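Local coordinates for electron transfer flavoprotein, alpha subunit (PDB 7KOE) that binds flavin-adenine dinucleotide and probably relays electrons between redox partners as the alpha subunit of an electron transfer flavoprotein assembly, at residues Ser22-Ile26 with Glu56-Ala62; Lys64-Asn70 with Glu180-Tyr186. One frame throughout, in Å; residues are numbered along the deposited sequence.

Overall arrangement
The two contacts lie about 15 Å apart, centre to centre, in the HUP-type electron transfer flavoprotein domain, on the same side of the chain's centre. Contact 1 closes before contact 2 opens. It pairs helix 21-33 with the end of helix 51-60, and the chain then runs straight into strand 65-69, the first partner of contact 2. There that strand bonds strand 181-185, the outermost strand on its side of the parallel sheet. The contacts also touch: I58 CD1 lies 3.7 Å from I181 CG1, and A57 CB 4.0 Å from V65 CG2. Helix packing and the sheet's last pairing thus share one apolar layer within the domain.

Contact 1: residues Ser22-Ile26 with Glu56-Ala62; sequences SWELI and EAIQRGA
W23 lays its indole against R60, which approaches from helix 51-60. R60 CG stands over the five-membered ring of W23, 3.9 Å from its centroid and 25° off the normal, a CH-pi contact. Further along the bent arginine chain, NE of R60 passes 4.0 Å from W23 CE3, and the guanidinium plane is only 9° from the indole plane though displaced toward the rim. The benzo end of the indole meets E56 instead, CZ2 of W23 lying 3.7 Å from E56 CG. E56 also holds the arginine by a weak salt bridge, R60 NE to E56 OE2 at 3.5 Å, while R60 NH1 bonds the backbone oxygen of L171. One turn on, I26 continues the packing with two branches. Its CG2, anti to the backbone N, sits 3.5 Å from R60 O, where the helix gives way to G61 with positive phi. Its CD1 reaches A57 CB at 3.8 Å and A62 CB at 4.1 Å. No hydrogen bond crosses, so side-chain packing joins the helices, whose local axes approach to 9.6 Å at -39°. They belong to successive beta-alpha-beta units of the parallel sheet: I26 rests on V9 of strand 6-9, and A57 and I58 on V65 of strand 65-69, while W23 also packs on K17 and A18 of the short strand 17-18, which lies outside that sheet.

Contact 2: residues Lys64-Asn70 with Glu180-Tyr186; sequences KVLYVKN and EIIEEEY
The bend at chi2 (-83°) puts K69 CD over the centre of the Y67 ring, and the bends at chi3 and chi4 then turn NZ toward E185, whose own chain is bent at chi2 (78°). The two side chains run alongside each other, and K69 NZ meets E185 OE2 at 2.9 Å, nearly in line with the C-O bond, in a salt bridge near the C-terminal ends of the two strands. E183 OE2 lies at the edge of the Y67 ring in its plane, 3.9 Å from Y67 CD2. The hydroxyl of Y67 finds its partner in the backbone N of L50. At the other end, K64 and E180 meet through their aliphatic parts, K64 CD to E180 CG 3.6 Å, and their charged ends form a long ion pair.

Between these ends runs a parallel ladder, V65 level with I181 and K69 with E185, the local axes 23° apart. V65 gives its N to E180 O, and V65 O accepts I182 N at 2.7 Å, head-on to the carbonyl; I182 O then takes Y67 N, tilted from its plane. K69 likewise gives its N to E184 O, and K69 O accepts Y186 N at 2.8 Å. E183 CA approaches Y67 O at 3.3 Å in a CA-H...O contact. This pairing adds the outermost strand, on this side, to the seven-stranded parallel sheet of a Rossmann-like HUP domain, 110 residues after its partner. V65, Y67 and I181 pack on one face, with I181 CG2 3.8 Å from Y67 CB, and helix 51-60 covers V65 with A57 and I58, I181 with I58, and Y67 with E51. On the other face L66 CD1 rests on I182 CG2, V68 CG1 lies against Y186 CB, and M88 of helix 87-90 touches L66, V68 and Y186.

Contact 1: residues Ser22-Ile26 with Glu56-Ala62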
loop_
_atom_site.group_PDB
_atom_site.type_symbol
_atom_site.label_atom_id
_atom_site.label_comp_id
_atom_site.label_asym_id
_atom_site.label_seq_id
_atom_site.Cartn_x
_atom_site.Cartn_y
_atom_site.Cartn_z
ATOM N N SER B 22 18.759 3.765 50.970
ATOM C CA SER B 22 20.197 3.999 51.014
ATOM C C SER B 22 20.980 2.714 50.797
ATOM O O SER B 22 22.080 2.747 50.235
ATOM C CB SER B 22 20.574 4.624 52.351
ATOM O OG SER B 22 19.901 5.856 52.533
ATOM N N TRP B 23 20.419 1.577 51.198
ATOM C CA TRP B 23 21.075 0.292 51.036
ATOM C C TRP B 23 20.571 -0.492 49.835
ATOM O O TRP B 23 21.188 -1.498 49.472
ATOM C CB TRP B 23 20.908 -0.542 52.307
ATOM C CG TRP B 23 21.288 0.207 53.539
ATOM C CD1 TRP B 23 22.377 1.014 53.710
ATOM C CD2 TRP B 23 20.577 0.227 54.775
ATOM N NE1 TRP B 23 22.386 1.532 54.978
ATOM C CE2 TRP B 23 21.291 1.063 55.654
ATOM C CE3 TRP B 23 19.406 -0.385 55.226
ATOM C CZ2 TRP B 23 20.872 1.302 56.957
ATOM C CZ3 TRP B 23 18.990 -0.147 56.518
ATOM C CH2 TRP B 23 19.721 0.690 57.370
ATOM N N GLU B 24 19.469 -0.069 49.216
ATOM C CA GLU B 24 19.072 -0.653 47.942
ATOM C C GLU B 24 19.848 -0.038 46.790
ATOM O O GLU B 24 20.015 -0.678 45.748
ATOM C CB GLU B 24 17.571 -0.478 47.718
ATOM C CG GLU B 24 16.746 -0.842 48.930
ATOM C CD GLU B 24 15.311 -1.194 48.617
ATOM O OE1 GLU B 24 14.409 -0.465 49.076
ATOM O OE2 GLU B 24 15.080 -2.220 47.956
ATOM N N LEU B 25 20.332 1.190 46.962
ATOM C CA LEU B 25 21.182 1.821 45.964
ATOM C C LEU B 25 22.640 1.441 46.122
ATOM O O LEU B 25 23.382 1.434 45.134
ATOM C CB LEU B 25 21.054 3.341 46.035
ATOM C CG LEU B 25 19.695 3.902 45.643
ATOM C CD1 LEU B 25 19.807 5.393 45.439
ATOM C CD2 LEU B 25 19.171 3.211 44.403
ATOM N N ILE B 26 23.068 1.156 47.351
ATOM C CA ILE B 26 24.397 0.603 47.577
ATOM C C ILE B 26 24.500 -0.778 46.940
ATOM O O ILE B 26 25.495 -1.103 46.281
ATOM C CB ILE B 26 24.697 0.588 49.089
ATOM C CG1 ILE B 26 25.280 1.933 49.522
ATOM C CG2 ILE B 26 25.622 -0.541 49.483
ATOM C CD1 ILE B 26 25.268 2.143 51.009
ATOM N N GLU B 56 27.237 0.319 58.850
ATOM C CA GLU B 56 26.163 -0.488 58.283
ATOM C C GLU B 56 26.157 -0.412 56.762
ATOM O O GLU B 56 25.770 -1.378 56.097
ATOM C CB GLU B 56 24.818 -0.039 58.865
ATOM C CG GLU B 56 23.594 -0.820 58.406
ATOM C CD GLU B 56 23.593 -2.259 58.881
ATOM O OE1 GLU B 56 24.187 -2.547 59.941
ATOM O OE2 GLU B 56 22.994 -3.109 58.190
ATOM N N ALA B 57 26.610 0.711 56.199
ATOM C CA ALA B 57 26.680 0.843 54.748
ATOM C C ALA B 57 27.731 -0.086 54.155
ATOM O O ALA B 57 27.524 -0.658 53.078
ATOM C CB ALA B 57 26.977 2.291 54.370
ATOM N N ILE B 58 28.853 -0.264 54.856
ATOM C CA ILE B 58 29.917 -1.133 54.367
ATOM C C ILE B 58 29.499 -2.595 54.447
ATOM O O ILE B 58 29.905 -3.410 53.611
ATOM C CB ILE B 58 31.211 -0.862 55.152
ATOM C CG1 ILE B 58 31.412 0.643 55.307
ATOM C CG2 ILE B 58 32.406 -1.459 54.440
ATOM C CD1 ILE B 58 32.677 1.025 56.023
ATOM N N GLN B 59 28.675 -2.951 55.432
ATOM C CA GLN B 59 28.115 -4.294 55.470
ATOM C C GLN B 59 27.090 -4.521 54.369
ATOM O O GLN B 59 26.891 -5.667 53.952
ATOM C CB GLN B 59 27.482 -4.564 56.833
ATOM C CG GLN B 59 28.458 -4.483 57.986
ATOM C CD GLN B 59 27.785 -4.668 59.325
ATOM O OE1 GLN B 59 26.775 -5.364 59.434
ATOM N NE2 GLN B 59 28.336 -4.040 60.356
ATOM N N ARG B 60 26.442 -3.460 53.884
ATOM C CA ARG B 60 25.486 -3.599 52.793
ATOM C C ARG B 60 26.152 -3.581 51.425
ATOM O O ARG B 60 25.512 -3.951 50.437
ATOM C CB ARG B 60 24.431 -2.495 52.864
ATOM C CG ARG B 60 23.530 -2.578 54.076
ATOM C CD ARG B 60 22.539 -3.709 53.956
ATOM N NE ARG B 60 21.587 -3.705 55.061
ATOM C CZ ARG B 60 20.496 -4.461 55.107
ATOM N NH1 ARG B 60 20.217 -5.288 54.110
ATOM N NH2 ARG B 60 19.684 -4.392 56.151
ATOM N N GLY B 61 27.409 -3.158 51.339
ATOM C CA GLY B 61 28.117 -3.256 50.081
ATOM C C GLY B 61 28.861 -2.005 49.665
ATOM O O GLY B 61 29.410 -1.955 48.563
ATOM N N ALA B 62 28.884 -0.986 50.518
ATOM C CA ALA B 62 29.652 0.213 50.213
ATOM C C ALA B 62 31.136 -0.103 50.307
ATOM O O ALA B 62 31.595 -0.648 51.318
ATOM C CB ALA B 62 29.283 1.344 51.166
#

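Contact 2: residues Lys64-Asn70 with Glu180-Tyr186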
loop_
_atom_site.group_PDB
_atom_site.type_symbol
_atom_site.label_atom_id
_atom_site.label_comp_id
_atom_site.label_asym_id
_atom_site.label_seq_id
_atom_site.Cartn_x
_atom_site.Cartn_y
_atom_site.Cartn_z
ATOM N N LYS B 64 33.741 2.193 50.102
ATOM C CA LYS B 64 34.242 3.200 51.019
ATOM C C LYS B 64 33.041 4.008 51.496
ATOM O O LYS B 64 31.932 3.875 50.969
ATOM C CB LYS B 64 35.270 4.111 50.340
ATOM C CG LYS B 64 36.278 3.393 49.434
ATOM C CD LYS B 64 37.209 2.440 50.143
ATOM C CE LYS B 64 38.166 1.780 49.159
ATOM N NZ LYS B 64 39.109 2.768 48.564
ATOM N N VAL B 65 33.246 4.850 52.504
ATOM C CA VAL B 65 32.186 5.720 53.007
ATOM C C VAL B 65 32.774 7.108 53.217
ATOM O O VAL B 65 33.770 7.262 53.930
ATOM C CB VAL B 65 31.553 5.191 54.311
ATOM C CG1 VAL B 65 30.838 6.297 55.071
ATOM C CG2 VAL B 65 30.572 4.069 54.014
ATOM N N LEU B 66 32.181 8.111 52.580
ATOM C CA LEU B 66 32.539 9.503 52.827
ATOM C C LEU B 66 31.577 10.032 53.881
ATOM O O LEU B 66 30.438 10.388 53.578
ATOM C CB LEU B 66 32.479 10.311 51.538
ATOM C CG LEU B 66 32.709 11.815 51.634
ATOM C CD1 LEU B 66 34.044 12.121 52.281
ATOM C CD2 LEU B 66 32.628 12.430 50.255
ATOM N N TYR B 67 32.027 10.060 55.131
ATOM C CA TYR B 67 31.172 10.436 56.255
ATOM C C TYR B 67 31.458 11.896 56.582
ATOM O O TYR B 67 32.319 12.219 57.398
ATOM C CB TYR B 67 31.413 9.491 57.427
ATOM C CG TYR B 67 30.684 9.785 58.726
ATOM C CD1 TYR B 67 29.417 10.354 58.738
ATOM C CD2 TYR B 67 31.243 9.415 59.941
ATOM C CE1 TYR B 67 28.758 10.603 59.930
ATOM C CE2 TYR B 67 30.585 9.647 61.133
ATOM C CZ TYR B 67 29.346 10.246 61.121
ATOM O OH TYR B 67 28.691 10.483 62.305
ATOM N N VAL B 68 30.715 12.786 55.930
ATOM C CA VAL B 68 30.861 14.224 56.128
ATOM C C VAL B 68 30.267 14.596 57.480
ATOM O O VAL B 68 29.157 14.172 57.822
ATOM C CB VAL B 68 30.187 14.998 54.984
ATOM C CG1 VAL B 68 30.419 16.487 55.130
ATOM C CG2 VAL B 68 30.702 14.511 53.642
ATOM N N LYS B 69 31.005 15.386 58.251
ATOM C CA LYS B 69 30.680 15.659 59.643
ATOM C C LYS B 69 30.293 17.116 59.824
ATOM O O LYS B 69 31.104 18.010 59.556
ATOM C CB LYS B 69 31.871 15.330 60.542
ATOM C CG LYS B 69 32.621 14.102 60.119
ATOM C CD LYS B 69 31.941 12.880 60.666
ATOM C CE LYS B 69 32.027 12.828 62.183
ATOM N NZ LYS B 69 33.433 12.838 62.677
ATOM N N ASN B 70 29.068 17.344 60.294
ATOM C CA ASN B 70 28.672 18.628 60.854
ATOM C C ASN B 70 27.452 18.410 61.738
ATOM O O ASN B 70 26.693 17.458 61.544
ATOM C CB ASN B 70 28.368 19.675 59.780
ATOM C CG ASN B 70 28.581 21.080 60.283
ATOM O OD1 ASN B 70 28.920 21.281 61.447
ATOM N ND2 ASN B 70 28.403 22.061 59.409
ATOM N N GLU B 180 37.357 1.988 54.050
ATOM C CA GLU B 180 37.815 3.216 54.695
ATOM C C GLU B 180 36.624 4.154 54.885
ATOM O O GLU B 180 35.762 4.276 54.009
ATOM C CB GLU B 180 38.947 3.877 53.902
ATOM C CG GLU B 180 38.586 4.629 52.627
ATOM C CD GLU B 180 39.792 5.087 51.832
ATOM O OE1 GLU B 180 40.937 4.792 52.234
ATOM O OE2 GLU B 180 39.579 5.757 50.793
ATOM N N ILE B 181 36.499 4.719 56.080
ATOM C CA ILE B 181 35.490 5.738 56.337
ATOM C C ILE B 181 36.196 7.087 56.365
ATOM O O ILE B 181 36.980 7.365 57.271
ATOM C CB ILE B 181 34.743 5.468 57.644
ATOM C CG1 ILE B 181 34.083 4.088 57.594
ATOM C CG2 ILE B 181 33.694 6.536 57.883
ATOM C CD1 ILE B 181 33.271 3.747 58.817
ATOM N N ILE B 182 35.929 7.923 55.370
ATOM C CA ILE B 182 36.576 9.226 55.282
ATOM C C ILE B 182 35.729 10.240 56.035
ATOM O O ILE B 182 34.601 10.543 55.630
ATOM C CB ILE B 182 36.770 9.654 53.822
ATOM C CG1 ILE B 182 37.558 8.601 53.044
ATOM C CG2 ILE B 182 37.463 10.998 53.762
ATOM C CD1 ILE B 182 36.711 7.796 52.082
ATOM N N GLU B 183 36.264 10.769 57.128
ATOM C CA GLU B 183 35.610 11.852 57.847
ATOM C C GLU B 183 36.169 13.183 57.367
ATOM O O GLU B 183 37.367 13.450 57.505
ATOM C CB GLU B 183 35.787 11.723 59.363
ATOM C CG GLU B 183 34.932 10.645 60.009
ATOM C CD GLU B 183 35.573 9.279 59.970
ATOM O OE1 GLU B 183 36.728 9.175 59.510
ATOM O OE2 GLU B 183 34.923 8.306 60.405
ATOM N N GLU B 184 35.300 14.006 56.796
ATOM C CA GLU B 184 35.629 15.375 56.421
ATOM C C GLU B 184 34.788 16.275 57.315
ATOM O O GLU B 184 33.580 16.415 57.106
ATOM C CB GLU B 184 35.356 15.624 54.939
ATOM C CG GLU B 184 35.696 17.029 54.470
ATOM C CD GLU B 184 37.184 17.322 54.482
ATOM O OE1 GLU B 184 37.987 16.381 54.301
ATOM O OE2 GLU B 184 37.550 18.498 54.681
ATOM N N GLU B 185 35.420 16.862 58.327
ATOM C CA GLU B 185 34.706 17.703 59.283
ATOM C C GLU B 185 34.378 19.022 58.599
ATOM O O GLU B 185 35.205 19.937 58.540
ATOM C CB GLU B 185 35.536 17.910 60.541
ATOM C CG GLU B 185 35.325 16.832 61.595
ATOM C CD GLU B 185 36.072 15.549 61.279
ATOM O OE1 GLU B 185 37.185 15.624 60.724
ATOM O OE2 GLU B 185 35.551 14.459 61.599
ATOM N N TYR B 186 33.161 19.109 58.074
ATOM C CA TYR B 186 32.774 20.188 57.180
ATOM C C TYR B 186 32.509 21.470 57.953
ATOM O O TYR B 186 31.883 21.456 59.016
ATOM C CB TYR B 186 31.526 19.790 56.394
ATOM C CG TYR B 186 31.322 20.581 55.130
ATOM C CD1 TYR B 186 31.929 20.187 53.946
ATOM C CD2 TYR B 186 30.527 21.717 55.115
ATOM C CE1 TYR B 186 31.750 20.908 52.782
ATOM C CE2 TYR B 186 30.342 22.446 53.950
ATOM C CZ TYR B 186 30.958 22.034 52.791
ATOM O OH TYR B 186 30.776 22.752 51.635
#